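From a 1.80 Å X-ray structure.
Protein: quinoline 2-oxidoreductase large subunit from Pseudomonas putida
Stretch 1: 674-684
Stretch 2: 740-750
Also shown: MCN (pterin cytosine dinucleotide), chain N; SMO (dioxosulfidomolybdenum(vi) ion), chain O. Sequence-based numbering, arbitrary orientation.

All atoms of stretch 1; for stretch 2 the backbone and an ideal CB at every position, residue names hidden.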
# COMPACT_ATOMS: atom_id res chain seq x y z
N ILE B 674 -18.40 -15.62 -19.41
CA ILE B 674 -18.51 -15.41 -17.97
C ILE B 674 -19.88 -15.82 -17.45
O ILE B 674 -19.99 -16.43 -16.38
CB ILE B 674 -18.19 -13.94 -17.62
CG1 ILE B 674 -16.67 -13.73 -17.71
CG2 ILE B 674 -18.69 -13.59 -16.21
CD1 ILE B 674 -16.22 -12.29 -17.60
N VAL B 675 -20.93 -15.52 -18.21
CA VAL B 675 -22.28 -15.89 -17.80
C VAL B 675 -22.41 -17.41 -17.70
O VAL B 675 -23.02 -17.92 -16.76
CB VAL B 675 -23.34 -15.36 -18.81
CG1 VAL B 675 -24.71 -15.95 -18.50
CG2 VAL B 675 -23.40 -13.84 -18.76
N GLU B 676 -21.84 -18.14 -18.65
CA GLU B 676 -21.94 -19.59 -18.58
C GLU B 676 -21.14 -20.12 -17.40
O GLU B 676 -21.52 -21.12 -16.81
CB GLU B 676 -21.49 -20.25 -19.90
CG GLU B 676 -22.47 -19.99 -21.04
CD GLU B 676 -22.35 -21.01 -22.17
OE1 GLU B 676 -21.46 -21.88 -22.11
OE2 GLU B 676 -23.16 -20.93 -23.12
N GLY B 677 -20.05 -19.44 -17.07
CA GLY B 677 -19.26 -19.87 -15.92
C GLY B 677 -20.11 -19.74 -14.67
O GLY B 677 -20.09 -20.60 -13.79
N GLN B 678 -20.89 -18.66 -14.60
CA GLN B 678 -21.77 -18.40 -13.45
C GLN B 678 -22.86 -19.47 -13.36
O GLN B 678 -23.24 -19.89 -12.27
CB GLN B 678 -22.41 -17.02 -13.58
CG GLN B 678 -21.43 -15.87 -13.40
CD GLN B 678 -20.93 -15.79 -11.97
OE1 GLN B 678 -21.69 -15.52 -11.05
NE2 GLN B 678 -19.63 -16.03 -11.79
N ILE B 679 -23.37 -19.88 -14.52
CA ILE B 679 -24.41 -20.90 -14.57
C ILE B 679 -23.87 -22.25 -14.11
O ILE B 679 -24.50 -22.94 -13.31
CB ILE B 679 -24.99 -21.04 -16.00
CG1 ILE B 679 -25.82 -19.81 -16.36
CG2 ILE B 679 -25.83 -22.30 -16.10
CD1 ILE B 679 -26.24 -19.75 -17.82
N ARG B 680 -22.71 -22.65 -14.62
CA ARG B 680 -22.13 -23.93 -14.22
C ARG B 680 -21.75 -23.94 -12.75
O ARG B 680 -21.96 -24.92 -12.05
CB ARG B 680 -20.92 -24.27 -15.10
CG ARG B 680 -21.30 -24.52 -16.56
CD ARG B 680 -20.20 -25.26 -17.33
NE ARG B 680 -20.69 -25.71 -18.64
CZ ARG B 680 -20.78 -24.94 -19.72
NH1 ARG B 680 -21.25 -25.45 -20.85
NH2 ARG B 680 -20.38 -23.67 -19.68
N GLY B 681 -21.20 -22.83 -12.27
CA GLY B 681 -20.82 -22.75 -10.86
C GLY B 681 -22.03 -22.88 -9.96
O GLY B 681 -22.00 -23.59 -8.95
N GLY B 682 -23.12 -22.20 -10.33
CA GLY B 682 -24.34 -22.26 -9.55
C GLY B 682 -24.94 -23.66 -9.57
O GLY B 682 -25.45 -24.14 -8.56
N ILE B 683 -24.88 -24.32 -10.72
CA ILE B 683 -25.41 -25.67 -10.84
C ILE B 683 -24.67 -26.65 -9.94
O ILE B 683 -25.28 -27.54 -9.34
CB ILE B 683 -25.36 -26.17 -12.32
CG1 ILE B 683 -26.45 -25.45 -13.13
CG2 ILE B 683 -25.58 -27.69 -12.37
CD1 ILE B 683 -26.39 -25.70 -14.64
N ALA B 684 -23.35 -26.50 -9.84
CA ALA B 684 -22.57 -27.39 -8.98
C ALA B 684 -22.99 -27.20 -7.52
O ALA B 684 -23.19 -28.17 -6.79
CB ALA B 684 -21.07 -27.11 -9.15
N UNK B 740 -29.48 -9.18 -14.48
CA UNK B 740 -28.58 -10.00 -13.68
C UNK B 740 -28.85 -11.50 -13.79
O UNK B 740 -29.83 -11.91 -14.41
CB UNK B 740 -28.68 -9.58 -12.21
N UNK B 741 -27.98 -12.32 -13.20
CA UNK B 741 -28.17 -13.78 -13.24
C UNK B 741 -27.26 -14.56 -12.29
O UNK B 741 -27.37 -15.78 -12.19
CB UNK B 741 -27.94 -14.28 -14.67
N UNK B 742 -26.38 -13.86 -11.59
CA UNK B 742 -25.47 -14.52 -10.67
C UNK B 742 -26.05 -15.64 -9.82
O UNK B 742 -25.44 -16.70 -9.67
CB UNK B 742 -24.88 -13.46 -9.73
N UNK B 743 -27.23 -15.42 -9.25
CA UNK B 743 -27.86 -16.41 -8.40
C UNK B 743 -28.79 -17.39 -9.09
O UNK B 743 -29.19 -18.38 -8.48
CB UNK B 743 -28.64 -15.69 -7.30
N UNK B 744 -29.12 -17.13 -10.35
CA UNK B 744 -30.06 -17.95 -11.11
C UNK B 744 -30.03 -19.46 -10.89
O UNK B 744 -31.05 -20.06 -10.55
CB UNK B 744 -29.82 -17.69 -12.60
N UNK B 745 -28.87 -20.09 -11.08
CA UNK B 745 -28.77 -21.53 -10.93
C UNK B 745 -29.03 -22.04 -9.51
O UNK B 745 -29.52 -23.15 -9.34
CB UNK B 745 -27.38 -21.98 -11.38
N UNK B 746 -28.69 -21.25 -8.50
CA UNK B 746 -28.91 -21.68 -7.12
C UNK B 746 -30.34 -21.44 -6.67
O UNK B 746 -30.75 -21.86 -5.59
CB UNK B 746 -27.95 -20.95 -6.18
N UNK B 747 -31.10 -20.74 -7.50
CA UNK B 747 -32.50 -20.51 -7.18
C UNK B 747 -33.28 -21.68 -7.77
O UNK B 747 -34.10 -22.30 -7.10
CB UNK B 747 -33.00 -19.17 -7.72
N UNK B 748 -32.98 -21.99 -9.03
CA UNK B 748 -33.68 -23.02 -9.78
C UNK B 748 -33.08 -24.42 -9.92
O UNK B 748 -33.80 -25.40 -9.83
CB UNK B 748 -33.89 -22.48 -11.19
N UNK B 749 -31.77 -24.53 -10.15
CA UNK B 749 -31.18 -25.85 -10.30
C UNK B 749 -31.46 -26.81 -9.13
O UNK B 749 -31.65 -28.01 -9.34
CB UNK B 749 -29.67 -25.70 -10.48
N UNK B 750 -31.49 -26.31 -7.89
CA UNK B 750 -31.77 -27.27 -6.81
C UNK B 750 -33.14 -27.92 -7.00
O UNK B 750 -33.32 -29.10 -6.71
CB UNK B 750 -31.70 -26.58 -5.45
N1 MCN N . -22.92 -10.96 -16.35
C2 MCN N . -22.82 -10.67 -17.75
N3 MCN N . -24.02 -10.29 -18.32
C4 MCN N . -25.25 -10.19 -17.68
C5 MCN N . -25.30 -10.51 -16.25
C6 MCN N . -24.15 -10.89 -15.60
O2 MCN N . -21.77 -10.79 -18.34
N4 MCN N . -26.34 -9.81 -18.32
C1' MCN N . -21.57 -11.36 -15.66
C2D MCN N . -20.90 -10.12 -14.91
O2' MCN N . -19.44 -10.21 -14.98
C3' MCN N . -21.48 -10.21 -13.51
C4D MCN N . -21.55 -11.70 -13.23
O4D MCN N . -21.71 -12.34 -14.59
O3' MCN N . -20.59 -9.53 -12.56
C5' MCN N . -22.60 -12.13 -12.16
O5' MCN N . -23.81 -11.53 -12.56
PA MCN N . -24.69 -10.58 -11.66
O1A MCN N . -24.57 -9.21 -12.26
O2A MCN N . -26.03 -11.29 -11.57
O3A MCN N . -24.26 -10.55 -10.09
PB MCN N . -23.03 -9.84 -9.35
O1B MCN N . -23.61 -8.86 -8.39
O2B MCN N . -22.02 -9.33 -10.34
O3B MCN N . -22.33 -11.04 -8.56
C10 MCN N . -22.83 -11.48 -7.32
C9' MCN N . -23.51 -12.78 -7.60
C8' MCN N . -23.97 -13.28 -6.21
S8' MCN N . -25.16 -12.24 -5.38
C7' MCN N . -23.59 -14.41 -5.61
S7' MCN N . -24.13 -14.96 -4.00
C6' MCN N . -22.53 -15.30 -6.34
C7 MCN N . -22.59 -15.10 -7.83
O9' MCN N . -22.48 -13.72 -8.16
N5' MCN N . -21.21 -15.02 -5.63
C4A MCN N . -20.14 -15.49 -6.49
N8' MCN N . -21.47 -15.83 -8.51
C4B MCN N . -20.22 -15.93 -7.82
N1' MCN N . -19.14 -16.38 -8.62
C2' MCN N . -17.94 -16.38 -8.00
N2' MCN N . -16.88 -16.82 -8.72
N3' MCN N . -17.75 -15.94 -6.71
C4' MCN N . -18.80 -15.45 -5.84
O4' MCN N . -18.55 -15.09 -4.71
S SMO O . -26.25 -14.40 -1.63
MO SMO O . -25.46 -13.10 -3.14
OM2 SMO O . -27.04 -12.43 -2.89
OM1 SMO O . -24.32 -12.23 -2.24

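At position 740 the backbone runs extended (phi -89°, psi 174°) beside the dinucleotide, out of reach of the helix 674-684. An ideal CB would be crowded by MCN O2A at 3.2 Å, which favours glycine, and Gly740 is deposited.

Position 741 directs its CB toward the helix, but that ideal CB is still 5.3 Å from Val675 CG1. The gap lies before an apolar surface made by Val675, Ile679 and the CB of Gln678, so a long, flexible apolar chain would suit, and methionine is the clearest candidate. Met741 fills it with all three chi angles in p, a curled chain whose CE lies 3.6 Å from Ile679 CG1, 3.8 Å from Val675 CG1 and 3.6 Å from Gln678 CB. Its backbone N donates to MCN O2A at 2.7 Å.

Position 742 leaves little choice: an ideal CB would clash with MCN C9' at 2.6 Å. Gly742 brings its N within 2.6 Å of MCN O2A in a hydrogen bond, while its CA lies 3.9 Å from Gln678 OE1. On the helix side, Gln678 reaches the same ligand, its NE2 donating to MCN N1' at 3.2 Å.

Position 743 points away from the helix, which therefore says little about its identity; as far as the helix is concerned many side chains would fit, polar or acidic ones included. The deposited Glu743 turns to the cofactor, with OE2 3.1 Å from SMO OM2.

Position 744 closes a type I turn that begins at 741. A small side chain with a donor, serine or threonine for instance, could bind back to the turn; Ser744, in the p rotamer, does so from OG to Met741 O at 2.8 Å.

At position 745 the helices come close, CA to CA only 4.7 Å from Gly682. The ideal CB is already 3.5 Å from Gly682 C, so alanine or glycine is expected. Ala745 packs its CB against that carbon and against Ile683 CG1 at 3.9 Å. The fit is reciprocal: an ideal CB on Gly682 would clash with Ala745 CB at 2.6 Å. A water accepts from Ala745 N and donates to Gln678 O and Gly742 O, bridging the stretches.

Position 746 points sideways, with room for a flexible apolar chain along the helix; Met746 places CG 3.8 Å from Gly682 O.

Positions 747 and 748 are out of reach of the helix, so polar and apolar side chains alike would be compatible with it; Ile747 and Ser748 are deposited.

Position 749 points its CA-to-CB bond toward the helix, and its ideal CB lies 4.2 Å from Ile683 CG1, where a small apolar group suffices: Ala749 CB lies 4.1 Å from that atom.

Position 750 lacks a backbone bond from its N to the preceding turn, which proline tolerates, and Pro750 occupies this kink.

Stretch 2 740-750: GMGESAMISAP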
# COMPACT_ATOMS: atom_id res chain seq x y z
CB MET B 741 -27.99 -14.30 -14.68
CG MET B 741 -26.64 -14.00 -15.35
SD MET B 741 -25.21 -14.89 -14.67
CE MET B 741 -25.74 -16.57 -14.85
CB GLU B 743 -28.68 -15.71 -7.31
CG GLU B 743 -27.89 -14.83 -6.38
CD GLU B 743 -28.81 -13.98 -5.54
OE1 GLU B 743 -29.33 -12.97 -6.07
OE2 GLU B 743 -29.05 -14.33 -4.36
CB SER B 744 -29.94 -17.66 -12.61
OG SER B 744 -28.67 -18.04 -13.12
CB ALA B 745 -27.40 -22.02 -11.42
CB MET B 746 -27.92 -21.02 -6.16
CG MET B 746 -26.72 -21.90 -5.82
SD MET B 746 -27.20 -23.52 -5.11
CE MET B 746 -27.68 -23.00 -3.44
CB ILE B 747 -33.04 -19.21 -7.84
CG1 ILE B 747 -32.43 -17.98 -7.17
CG2 ILE B 747 -34.56 -19.17 -7.76
CD1 ILE B 747 -32.79 -16.68 -7.86
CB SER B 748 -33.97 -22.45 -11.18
OG SER B 748 -34.54 -23.42 -12.04
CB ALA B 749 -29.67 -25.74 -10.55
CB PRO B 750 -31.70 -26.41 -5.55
CG PRO B 750 -30.73 -25.32 -5.94
CD PRO B 750 -31.18 -24.98 -7.34
O HOH W 1 -26.04 -18.98 -11.35
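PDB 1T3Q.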